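Long-range contacts in branched-chain-amino-acid aminotransferase (Deinococcus radiodurans, PDB 3UYY), which probably catalyses the pyridoxal-phosphate-dependent transfer of amino groups between leucine, isoleucine or valine and 2-oxoglutarate, yielding glutamate and the branched 2-oxo acids: residues Ile34-Arg39 against Val167-Val172; Gly78-Arg83 against Cys302-Val307; Asp95-Arg100 against Pro264-Tyr269; Gly178-Thr183 against Ile308-Gly313. One frame throughout, in Å; residues are numbered along the deposited sequence.

Contact 1: residues Ile34-Arg39 against Val167-Val172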
# COMPACT_ATOMS: atom_id res chain seq x y z
N ILE B 34 -20.56 1.72 -12.00
CA ILE B 34 -21.97 1.51 -12.29
C ILE B 34 -22.26 0.10 -11.77
O ILE B 34 -21.58 -0.85 -12.15
CB ILE B 34 -22.25 1.55 -13.81
CG1 ILE B 34 -22.17 2.99 -14.32
CG2 ILE B 34 -23.61 0.93 -14.11
CD1 ILE B 34 -22.27 3.09 -15.81
N ARG B 35 -23.26 -0.02 -10.90
CA ARG B 35 -23.63 -1.31 -10.35
C ARG B 35 -24.20 -2.28 -11.39
O ARG B 35 -25.32 -2.08 -11.87
CB ARG B 35 -24.64 -1.13 -9.22
CG ARG B 35 -24.95 -2.43 -8.51
CD ARG B 35 -25.86 -2.26 -7.31
NE ARG B 35 -25.85 -3.46 -6.47
CZ ARG B 35 -26.56 -3.61 -5.35
NH1 ARG B 35 -27.35 -2.63 -4.92
NH2 ARG B 35 -26.48 -4.75 -4.67
N THR B 36 -23.45 -3.32 -11.73
CA THR B 36 -23.95 -4.31 -12.68
C THR B 36 -24.70 -5.35 -11.85
O THR B 36 -24.67 -5.28 -10.62
CB THR B 36 -22.80 -4.97 -13.47
OG1 THR B 36 -21.86 -5.57 -12.56
CG2 THR B 36 -22.10 -3.91 -14.32
N ASP B 37 -25.37 -6.30 -12.50
CA ASP B 37 -26.18 -7.29 -11.77
C ASP B 37 -25.50 -8.27 -10.83
O ASP B 37 -25.87 -8.34 -9.66
CB ASP B 37 -27.05 -8.09 -12.75
CG ASP B 37 -28.14 -7.25 -13.38
OD1 ASP B 37 -28.37 -6.10 -12.92
OD2 ASP B 37 -28.78 -7.74 -14.34
N LEU B 38 -24.52 -9.03 -11.33
CA LEU B 38 -23.86 -10.05 -10.53
C LEU B 38 -22.33 -10.04 -10.53
O LEU B 38 -21.70 -9.68 -11.52
CB LEU B 38 -24.35 -11.44 -10.99
CG LEU B 38 -25.85 -11.76 -10.90
CD1 LEU B 38 -26.19 -13.02 -11.72
CD2 LEU B 38 -26.25 -11.97 -9.45
N ARG B 39 -21.74 -10.43 -9.40
CA ARG B 39 -20.30 -10.53 -9.21
C ARG B 39 -19.97 -11.94 -8.74
O ARG B 39 -20.83 -12.63 -8.18
CB ARG B 39 -19.80 -9.60 -8.11
CG ARG B 39 -20.18 -8.18 -8.26
CD ARG B 39 -20.80 -7.71 -6.98
NE ARG B 39 -22.21 -7.43 -7.19
CZ ARG B 39 -22.68 -6.51 -8.02
NH1 ARG B 39 -21.85 -5.77 -8.74
NH2 ARG B 39 -23.99 -6.32 -8.13
N VAL B 167 -14.82 -10.87 -8.51
CA VAL B 167 -14.75 -10.31 -9.84
C VAL B 167 -16.05 -9.61 -10.14
O VAL B 167 -17.10 -10.24 -10.19
CB VAL B 167 -14.51 -11.41 -10.93
CG1 VAL B 167 -14.62 -10.79 -12.31
CG2 VAL B 167 -13.14 -12.06 -10.74
N PHE B 168 -15.98 -8.29 -10.32
CA PHE B 168 -17.15 -7.53 -10.69
C PHE B 168 -16.82 -6.78 -11.97
O PHE B 168 -15.64 -6.59 -12.31
CB PHE B 168 -17.59 -6.59 -9.55
CG PHE B 168 -16.68 -5.42 -9.30
CD1 PHE B 168 -16.83 -4.24 -10.02
CD2 PHE B 168 -15.69 -5.49 -8.33
CE1 PHE B 168 -16.01 -3.15 -9.76
CE2 PHE B 168 -14.87 -4.40 -8.07
CZ PHE B 168 -15.03 -3.23 -8.78
N CYS B 169 -17.84 -6.39 -12.72
CA CYS B 169 -17.60 -5.70 -13.97
C CYS B 169 -18.34 -4.38 -14.03
O CYS B 169 -19.34 -4.18 -13.35
CB CYS B 169 -18.01 -6.57 -15.16
SG CYS B 169 -19.78 -6.78 -15.31
N VAL B 170 -17.82 -3.48 -14.87
CA VAL B 170 -18.40 -2.15 -15.05
C VAL B 170 -18.28 -1.73 -16.50
O VAL B 170 -17.18 -1.73 -17.07
CB VAL B 170 -17.64 -1.10 -14.22
CG1 VAL B 170 -18.13 0.30 -14.59
CG2 VAL B 170 -17.80 -1.36 -12.74
N PRO B 171 -19.39 -1.37 -17.14
CA PRO B 171 -19.30 -0.93 -18.54
C PRO B 171 -18.56 0.42 -18.60
O PRO B 171 -18.77 1.28 -17.72
CB PRO B 171 -20.75 -0.80 -18.96
CG PRO B 171 -21.46 -0.48 -17.65
CD PRO B 171 -20.79 -1.43 -16.69
N VAL B 172 -17.70 0.62 -19.60
CA VAL B 172 -16.95 1.88 -19.73
C VAL B 172 -16.66 2.32 -21.15
O VAL B 172 -17.01 1.66 -22.13
CB VAL B 172 -15.57 1.81 -19.02
CG1 VAL B 172 -15.73 1.61 -17.53
CG2 VAL B 172 -14.74 0.69 -19.63
O HOH W 1 -20.66 -3.47 -10.85

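Contact 2: residues Gly78-Arg83 against Cys302-Val307. With PLP (pyridoxal-5'-phosphate), chain D.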
# COMPACT_ATOMS: atom_id res chain seq x y z
N GLY B 78 -7.20 -5.96 -14.09
CA GLY B 78 -8.11 -5.22 -14.94
C GLY B 78 -7.97 -5.74 -16.35
O GLY B 78 -6.84 -5.89 -16.85
N LEU B 79 -9.10 -6.07 -16.98
CA LEU B 79 -9.10 -6.54 -18.36
C LEU B 79 -10.52 -6.35 -18.89
O LEU B 79 -11.47 -6.21 -18.10
CB LEU B 79 -8.68 -8.00 -18.46
CG LEU B 79 -9.58 -9.04 -17.80
CD1 LEU B 79 -9.15 -10.42 -18.24
CD2 LEU B 79 -9.50 -8.91 -16.29
N LYS B 80 -10.66 -6.31 -20.21
CA LYS B 80 -11.96 -6.08 -20.81
C LYS B 80 -12.49 -7.19 -21.72
O LYS B 80 -11.76 -8.11 -22.13
CB LYS B 80 -11.94 -4.79 -21.62
CG LYS B 80 -11.46 -3.56 -20.88
CD LYS B 80 -11.33 -2.38 -21.84
CE LYS B 80 -11.07 -1.10 -21.08
NZ LYS B 80 -11.08 0.10 -21.96
N ALA B 81 -13.78 -7.06 -22.00
CA ALA B 81 -14.52 -7.94 -22.86
C ALA B 81 -15.03 -6.99 -23.93
O ALA B 81 -15.44 -5.85 -23.64
CB ALA B 81 -15.69 -8.55 -22.10
N TYR B 82 -15.02 -7.43 -25.18
CA TYR B 82 -15.47 -6.57 -26.23
C TYR B 82 -16.52 -7.25 -27.09
O TYR B 82 -16.52 -8.47 -27.24
CB TYR B 82 -14.27 -6.15 -27.10
CG TYR B 82 -13.08 -5.60 -26.33
CD1 TYR B 82 -12.17 -6.44 -25.71
CD2 TYR B 82 -12.88 -4.22 -26.23
CE1 TYR B 82 -11.08 -5.93 -25.01
CE2 TYR B 82 -11.80 -3.70 -25.53
CZ TYR B 82 -10.90 -4.56 -24.92
OH TYR B 82 -9.82 -4.03 -24.25
N ARG B 83 -17.42 -6.45 -27.64
CA ARG B 83 -18.44 -6.98 -28.52
C ARG B 83 -17.89 -6.85 -29.93
O ARG B 83 -17.43 -5.77 -30.33
CB ARG B 83 -19.74 -6.18 -28.40
CG ARG B 83 -20.80 -6.59 -29.43
CD ARG B 83 -21.39 -7.97 -29.13
NE ARG B 83 -22.30 -7.92 -27.99
CZ ARG B 83 -22.93 -8.97 -27.47
NH1 ARG B 83 -22.75 -10.18 -27.98
NH2 ARG B 83 -23.75 -8.82 -26.44
N CYS B 302 0.64 3.40 -22.29
CA CYS B 302 -0.22 2.29 -22.66
C CYS B 302 -0.76 1.50 -21.47
O CYS B 302 -0.12 1.41 -20.42
CB CYS B 302 0.54 1.36 -23.63
SG CYS B 302 1.89 0.42 -22.89
N GLY B 303 -1.95 0.92 -21.64
CA GLY B 303 -2.57 0.14 -20.58
C GLY B 303 -3.97 -0.29 -20.95
O GLY B 303 -4.53 0.20 -21.92
N THR B 304 -4.56 -1.21 -20.18
CA THR B 304 -5.92 -1.67 -20.46
C THR B 304 -6.90 -0.50 -20.51
O THR B 304 -7.70 -0.38 -21.43
CB THR B 304 -6.40 -2.69 -19.39
OG1 THR B 304 -5.59 -3.87 -19.47
CG2 THR B 304 -7.85 -3.09 -19.63
N ALA B 305 -6.85 0.37 -19.50
CA ALA B 305 -7.75 1.51 -19.46
C ALA B 305 -7.38 2.50 -20.54
O ALA B 305 -8.24 3.00 -21.27
CB ALA B 305 -7.68 2.18 -18.10
N ALA B 306 -6.08 2.77 -20.66
CA ALA B 306 -5.59 3.72 -21.64
C ALA B 306 -5.65 3.26 -23.09
O ALA B 306 -6.09 4.01 -23.96
CB ALA B 306 -4.15 4.12 -21.28
N VAL B 307 -5.23 2.03 -23.36
CA VAL B 307 -5.20 1.50 -24.71
C VAL B 307 -4.50 2.59 -25.51
O VAL B 307 -5.06 3.16 -26.44
CB VAL B 307 -6.61 1.29 -25.28
CG1 VAL B 307 -6.53 0.62 -26.64
CG2 VAL B 307 -7.43 0.45 -24.32
N1 PLP D . 1.04 0.46 -14.86
C2 PLP D . 0.17 0.81 -13.85
C2A PLP D . 0.75 1.47 -12.60
C3 PLP D . -1.22 0.54 -14.01
O3 PLP D . -2.08 0.87 -13.03
C4 PLP D . -1.70 -0.09 -15.23
C4A PLP D . -3.26 -0.37 -15.35
C5 PLP D . -0.71 -0.44 -16.27
C6 PLP D . 0.64 -0.14 -16.05
C5A PLP D . -1.00 -1.10 -17.58
O4P PLP D . -1.07 -2.48 -17.53
P PLP D . -2.03 -3.28 -18.50
O1P PLP D . -3.41 -2.88 -18.28
O2P PLP D . -1.78 -4.75 -18.05
O3P PLP D . -1.49 -3.15 -19.89
O HOH W 2 -11.03 2.48 -21.08

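Contact 3: residues Asp95-Arg100 against Pro264-Tyr269. With PLP (pyridoxal-5'-phosphate), chain D.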
# COMPACT_ATOMS: atom_id res chain seq x y z
N ASP B 95 -5.38 -15.08 -19.84
CA ASP B 95 -4.31 -15.92 -19.29
C ASP B 95 -3.18 -15.09 -18.72
O ASP B 95 -2.56 -15.47 -17.72
CB ASP B 95 -3.76 -16.82 -20.39
CG ASP B 95 -3.32 -16.04 -21.61
OD1 ASP B 95 -4.13 -15.23 -22.11
OD2 ASP B 95 -2.17 -16.21 -22.06
N GLN B 96 -2.90 -13.96 -19.37
CA GLN B 96 -1.83 -13.08 -18.92
C GLN B 96 -2.16 -12.41 -17.58
O GLN B 96 -1.30 -12.23 -16.73
CB GLN B 96 -1.54 -12.02 -19.98
CG GLN B 96 -0.94 -12.58 -21.27
CD GLN B 96 0.38 -13.30 -21.04
OE1 GLN B 96 0.43 -14.52 -20.90
NE2 GLN B 96 1.47 -12.54 -20.99
N ASN B 97 -3.42 -12.03 -17.40
CA ASN B 97 -3.83 -11.40 -16.15
C ASN B 97 -3.75 -12.38 -14.99
O ASN B 97 -3.25 -12.03 -13.91
CB ASN B 97 -5.26 -10.88 -16.28
CG ASN B 97 -5.37 -9.75 -17.25
OD1 ASN B 97 -5.07 -8.60 -16.91
ND2 ASN B 97 -5.80 -10.05 -18.48
N ALA B 98 -4.23 -13.61 -15.21
CA ALA B 98 -4.19 -14.62 -14.17
C ALA B 98 -2.74 -14.89 -13.78
O ALA B 98 -2.44 -15.11 -12.61
CB ALA B 98 -4.85 -15.90 -14.64
N ALA B 99 -1.84 -14.86 -14.76
CA ALA B 99 -0.42 -15.07 -14.50
C ALA B 99 0.14 -13.92 -13.66
O ALA B 99 0.86 -14.15 -12.69
CB ALA B 99 0.36 -15.19 -15.81
N ARG B 100 -0.19 -12.69 -14.03
CA ARG B 100 0.32 -11.55 -13.27
C ARG B 100 -0.28 -11.52 -11.85
O ARG B 100 0.42 -11.25 -10.87
CB ARG B 100 0.04 -10.23 -14.00
CG ARG B 100 0.76 -9.02 -13.40
CD ARG B 100 0.60 -7.77 -14.25
NE ARG B 100 -0.80 -7.34 -14.39
CZ ARG B 100 -1.21 -6.43 -15.27
NH1 ARG B 100 -0.34 -5.86 -16.10
NH2 ARG B 100 -2.49 -6.12 -15.36
N PRO B 264 4.44 -4.92 -15.04
CA PRO B 264 4.58 -5.56 -16.35
C PRO B 264 3.24 -5.52 -17.10
O PRO B 264 2.42 -6.44 -17.04
CB PRO B 264 5.07 -6.97 -16.02
CG PRO B 264 4.51 -7.21 -14.64
CD PRO B 264 4.70 -5.88 -13.95
N SER B 265 3.03 -4.40 -17.78
CA SER B 265 1.83 -4.11 -18.57
C SER B 265 1.55 -5.13 -19.67
O SER B 265 2.41 -5.40 -20.51
CB SER B 265 1.98 -2.71 -19.19
OG SER B 265 0.92 -2.40 -20.08
N ILE B 266 0.34 -5.68 -19.65
CA ILE B 266 -0.07 -6.67 -20.65
C ILE B 266 -0.21 -5.99 -22.02
O ILE B 266 0.05 -6.59 -23.06
CB ILE B 266 -1.44 -7.29 -20.29
CG1 ILE B 266 -1.38 -7.98 -18.91
CG2 ILE B 266 -1.90 -8.22 -21.41
CD1 ILE B 266 -0.42 -9.15 -18.83
N THR B 267 -0.64 -4.73 -21.99
CA THR B 267 -0.82 -3.95 -23.20
C THR B 267 0.56 -3.60 -23.77
O THR B 267 0.73 -3.51 -24.98
CB THR B 267 -1.62 -2.63 -22.90
OG1 THR B 267 -2.87 -2.96 -22.27
CG2 THR B 267 -1.88 -1.84 -24.19
N LYS B 268 1.53 -3.42 -22.88
CA LYS B 268 2.90 -3.08 -23.29
C LYS B 268 3.56 -4.27 -23.99
O LYS B 268 4.17 -4.11 -25.05
CB LYS B 268 3.73 -2.63 -22.08
CG LYS B 268 5.18 -2.22 -22.40
CD LYS B 268 6.13 -3.41 -22.43
CE LYS B 268 6.34 -4.08 -21.05
NZ LYS B 268 7.18 -3.31 -20.06
N TYR B 269 3.44 -5.46 -23.41
CA TYR B 269 4.01 -6.63 -24.06
C TYR B 269 3.30 -6.88 -25.38
O TYR B 269 3.93 -7.28 -26.36
CB TYR B 269 3.93 -7.85 -23.16
CG TYR B 269 5.01 -7.84 -22.12
CD1 TYR B 269 4.72 -7.72 -20.76
CD2 TYR B 269 6.35 -7.90 -22.50
CE1 TYR B 269 5.73 -7.67 -19.81
CE2 TYR B 269 7.37 -7.84 -21.55
CZ TYR B 269 7.06 -7.73 -20.21
OH TYR B 269 8.07 -7.69 -19.29
N1 PLP D . 1.04 0.46 -14.86
C2 PLP D . 0.17 0.81 -13.85
C2A PLP D . 0.75 1.47 -12.60
C3 PLP D . -1.22 0.54 -14.01
O3 PLP D . -2.08 0.87 -13.03
C4 PLP D . -1.70 -0.09 -15.23
C4A PLP D . -3.26 -0.37 -15.35
C5 PLP D . -0.71 -0.44 -16.27
C6 PLP D . 0.64 -0.14 -16.05
C5A PLP D . -1.00 -1.10 -17.58
O4P PLP D . -1.07 -2.48 -17.53
P PLP D . -2.03 -3.28 -18.50
O1P PLP D . -3.41 -2.88 -18.28
O2P PLP D . -1.78 -4.75 -18.05
O3P PLP D . -1.49 -3.15 -19.89

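Contact 4: residues Gly178-Thr183 against Ile308-Gly313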
# COMPACT_ATOMS: atom_id res chain seq x y z
N GLY B 178 -11.64 10.37 -25.11
CA GLY B 178 -12.31 9.62 -26.16
C GLY B 178 -11.78 9.93 -27.55
O GLY B 178 -12.24 10.85 -28.22
N GLY B 179 -10.80 9.13 -27.98
CA GLY B 179 -10.20 9.32 -29.28
C GLY B 179 -8.69 9.33 -29.12
O GLY B 179 -8.19 9.30 -27.99
N LEU B 180 -7.95 9.36 -30.23
CA LEU B 180 -6.49 9.38 -30.16
C LEU B 180 -5.97 10.80 -30.06
O LEU B 180 -5.17 11.23 -30.89
CB LEU B 180 -5.86 8.70 -31.37
CG LEU B 180 -5.22 7.34 -31.08
CD1 LEU B 180 -4.38 6.88 -32.26
CD2 LEU B 180 -4.36 7.47 -29.84
N THR B 181 -6.44 11.52 -29.05
CA THR B 181 -6.02 12.89 -28.84
C THR B 181 -4.93 12.88 -27.76
O THR B 181 -5.08 12.25 -26.72
CB THR B 181 -7.22 13.79 -28.40
OG1 THR B 181 -7.27 13.90 -26.97
CG2 THR B 181 -8.54 13.18 -28.89
N PRO B 182 -3.81 13.56 -28.02
CA PRO B 182 -2.75 13.56 -27.01
C PRO B 182 -3.04 14.36 -25.75
O PRO B 182 -3.89 15.25 -25.73
CB PRO B 182 -1.53 14.07 -27.78
CG PRO B 182 -2.13 14.91 -28.84
CD PRO B 182 -3.32 14.10 -29.29
N THR B 183 -2.34 14.01 -24.68
CA THR B 183 -2.50 14.68 -23.41
C THR B 183 -1.09 14.79 -22.82
O THR B 183 -0.21 13.99 -23.15
CB THR B 183 -3.48 13.89 -22.50
OG1 THR B 183 -3.87 14.71 -21.38
CG2 THR B 183 -2.85 12.60 -22.00
N ILE B 308 -3.28 2.89 -25.11
CA ILE B 308 -2.49 3.97 -25.73
C ILE B 308 -3.04 5.39 -25.73
O ILE B 308 -3.94 5.74 -26.50
CB ILE B 308 -2.08 3.68 -27.17
CG1 ILE B 308 -1.35 2.34 -27.27
CG2 ILE B 308 -1.09 4.78 -27.60
CD1 ILE B 308 -0.63 2.14 -28.60
N THR B 309 -2.44 6.21 -24.88
CA THR B 309 -2.76 7.61 -24.77
C THR B 309 -1.51 8.31 -25.35
O THR B 309 -0.42 8.18 -24.78
CB THR B 309 -2.91 8.04 -23.29
OG1 THR B 309 -4.06 7.40 -22.71
CG2 THR B 309 -3.06 9.54 -23.18
N PRO B 310 -1.63 9.02 -26.48
CA PRO B 310 -0.44 9.68 -27.02
C PRO B 310 0.02 10.75 -26.02
O PRO B 310 -0.82 11.42 -25.41
CB PRO B 310 -0.93 10.31 -28.32
CG PRO B 310 -2.16 9.51 -28.67
CD PRO B 310 -2.81 9.29 -27.33
N ILE B 311 1.33 10.88 -25.85
CA ILE B 311 1.87 11.88 -24.93
C ILE B 311 2.07 13.15 -25.75
O ILE B 311 2.90 13.17 -26.67
CB ILE B 311 3.24 11.50 -24.35
CG1 ILE B 311 3.20 10.12 -23.68
CG2 ILE B 311 3.67 12.57 -23.35
CD1 ILE B 311 2.30 10.06 -22.49
N GLY B 312 1.31 14.19 -25.42
CA GLY B 312 1.42 15.44 -26.13
C GLY B 312 2.77 16.07 -25.86
O GLY B 312 3.48 16.45 -26.79
N GLY B 313 3.11 16.16 -24.58
CA GLY B 313 4.38 16.74 -24.19
C GLY B 313 4.64 16.49 -22.72
O GLY B 313 3.72 16.50 -21.90

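Contact 1: residues Ile34-Arg39 against Val167-Val172
Thr36 and Cys169 are joined across this contact by water 1, which carries its clear polar link. The water accepts from Thr36 N at 2.9 Å and donates to Cys169 O, also at 2.9 Å, while Arg39 NH1 adds a weak bond in the plane of its guanidinium. That group is also tied back to its own loop: Arg39 NH2 donates to Thr36 O at 2.8 Å, with an N-H...O angle of 142°. Two bends in the side chain, at chi2 and chi3, turn the guanidinium back toward the carbonyl of Thr36. Replacing Arg39 with alanine would probably leave Thr36 O without this donor and Glu64 of the second subunit without its salt-bridge mate at NH1.

Apolar packing does the rest. Arg39 CG lies against Phe168 CB at 3.3 Å, and the guanidinium and phenyl planes are turned 45° apart. Thr36 CG2 sits 3.7 Å from Pro171 CD, the two side chains passing in opposite directions. At the far end Ile34 crosses Pro171 at about a right angle, with CD1 4.1 Å from CG of the proline.

Strand 39-45, which the loop leads into, pairs antiparallel with strand 162-172; ahead of it the loop lies along 162-172, linked through water 1 and side-chain packing. Strand 141-151 flanks 162-172 on its other edge, and Val125 of helix 115-129 packs against Val167 and Cys169.

Contact 2: residues Gly78-Arg83 against Cys302-Val307
Lys80 and Thr304 carry the contact between strand 79-83 and the loop that holds the cofactor phosphate. At the start of that loop, Cys302 O comes 3.9 Å from C5A of the pyridoxal phosphate. Gly303 then passes close to the phosphate, where a beta carbon would crowd C5A. Thr304 grips one phosphate oxygen twice: its N donates to O1P at 2.8 Å, with an N-H...O angle of 157°, and its OG1 donates to the same atom at 2.7 Å. With OG1 beside its own backbone N (chi1 -65°), hydroxyl and amide can share that oxygen, and the methyl is turned to the strand. There Thr304 CG2 lies 3.8 Å from Lys80 CG and 3.9 Å from Leu79 CA.

The lysine chain, extended beyond CG, runs past the threonine in the opposite sense and brings NZ to Thr304 O, a weak bond of 3.5 Å. Ala305 O is reached through water 2, which donates to it at 2.8 Å and accepts from Lys80 NZ. Thr304, Ala305 and Ala306 also bind glutamate, so the loop serves substrate and cofactor alike. Val307, poorly ordered, brings CG2 no closer than 4.4 Å to Lys80 NZ.

Strand 74-83 lies between strands 141-151 and 89-92 of the antiparallel sheet. The loop connects strands 296-302 and 309-316 of the mixed sheet, with helix 266-276 packed against Cys302 and Thr304.

Contact 3: residues Asp95-Arg100 against Pro264-Tyr269
Arg100 and Ile266 meet at the phosphate-binding cup of this class IV aminotransferase, a fold-type IV enzyme, where the amino end of helix 266-276 points its first amides at the cofactor. Ile266 N donates to O2P at 2.8 Å, and Thr267 offers both N and OG1 to O3P. Ser265, at the N-cap, donates OG to O3P and accepts from Lys268 N at 3.0 Å, which fixes its hydroxyl between phosphate and helix. The first-turn amides and the arginine would probably both stabilise the phosphate's negative charge.

From helix 94-107, Arg100 reaches across with a bend at chi3 (62°). Its NH1 serves two acceptors, O2P at 2.7 Å and Pro264 O at 3.0 Å. NH2 adds a weak bond to O2P and forms a salt bridge with Glu77, which helps to position the guanidinium. The arginine's CD rests against Pro264 CG, while Ile266 CG1 covers one guanidinium face, 3.6 Å above the plane and offset toward its rim. Farther along, Ile266 CD1 packs on Gln96 CB. The bond from NH1 to Pro264 O stays near the guanidinium plane but approaches that oxygen from 47° above the carbonyl plane.

Contact 4: residues Gly178-Thr183 against Ile308-Gly313
Thr183 and Pro310 open a two-bond backbone ladder: Thr183 N donates to Pro310 O at 3.1 Å, and Thr183 O in turn accepts from Gly312 N at 2.7 Å. These bonds bracket Ile311 and make a parallel bridge between it and Thr183. The second bond is nearly straight at hydrogen (169°), although the donor stands 55° out of the carbonyl plane of Thr183. Two CA-H...O contacts supplement the pair, Pro182 CA to Pro310 O and Ile311 CA to Thr183 O.

Around this backbone core the side chains close in. Pro182 CB lies 3.8 Å from Pro310 CB and 3.6 Å from Gly312 CA, so that the Pro182 ring touches both residues. The Leu180 side chain comes across the Pro310 ring at about a right angle and sets CD2 close to CG and CD. An alanine at Pro310 keeps the beta carbon but removes CG and CD, which would probably open a gap beside Leu180 CD2. At chi1 -167° the methyl of Thr183 falls between its backbone N and carbonyl carbon, and from there CG2 meets CG2 of Thr309.

Leu180 is the centre of an inverse gamma turn, which bends the chain ahead of Pro182. Its side chain also touches Tyr337 of helix 331-344, a helix that packs on Ile308 as well. In the mixed sheet, strand 183-187 runs parallel to both 309-316 and 224-228, while 309-316 pairs antiparallel with 296-302.

How the contacts relate
Contacts 2 and 3 together build the phosphate site: their centres are about 11 Å apart, both bind the cofactor, and Thr267 OG1 lies 3.2 Å from Thr304 N. Each pairs an element of residues 78-100 with one of residues 264-307. The second segment of contact 4, 308-313, follows directly on 302-307 of contact 2, and Cys302 CB touches Ile308 CG1 at 4.2 Å; the Ile308 side chain is about 9 Å from the cofactor. Contact 1 shares the antiparallel sheet with contact 2, centres about 15 Å apart. Its Phe168 side chain is about 14 Å from the cofactor but about 4 Å from the side chain of glutamate-binding Arg145.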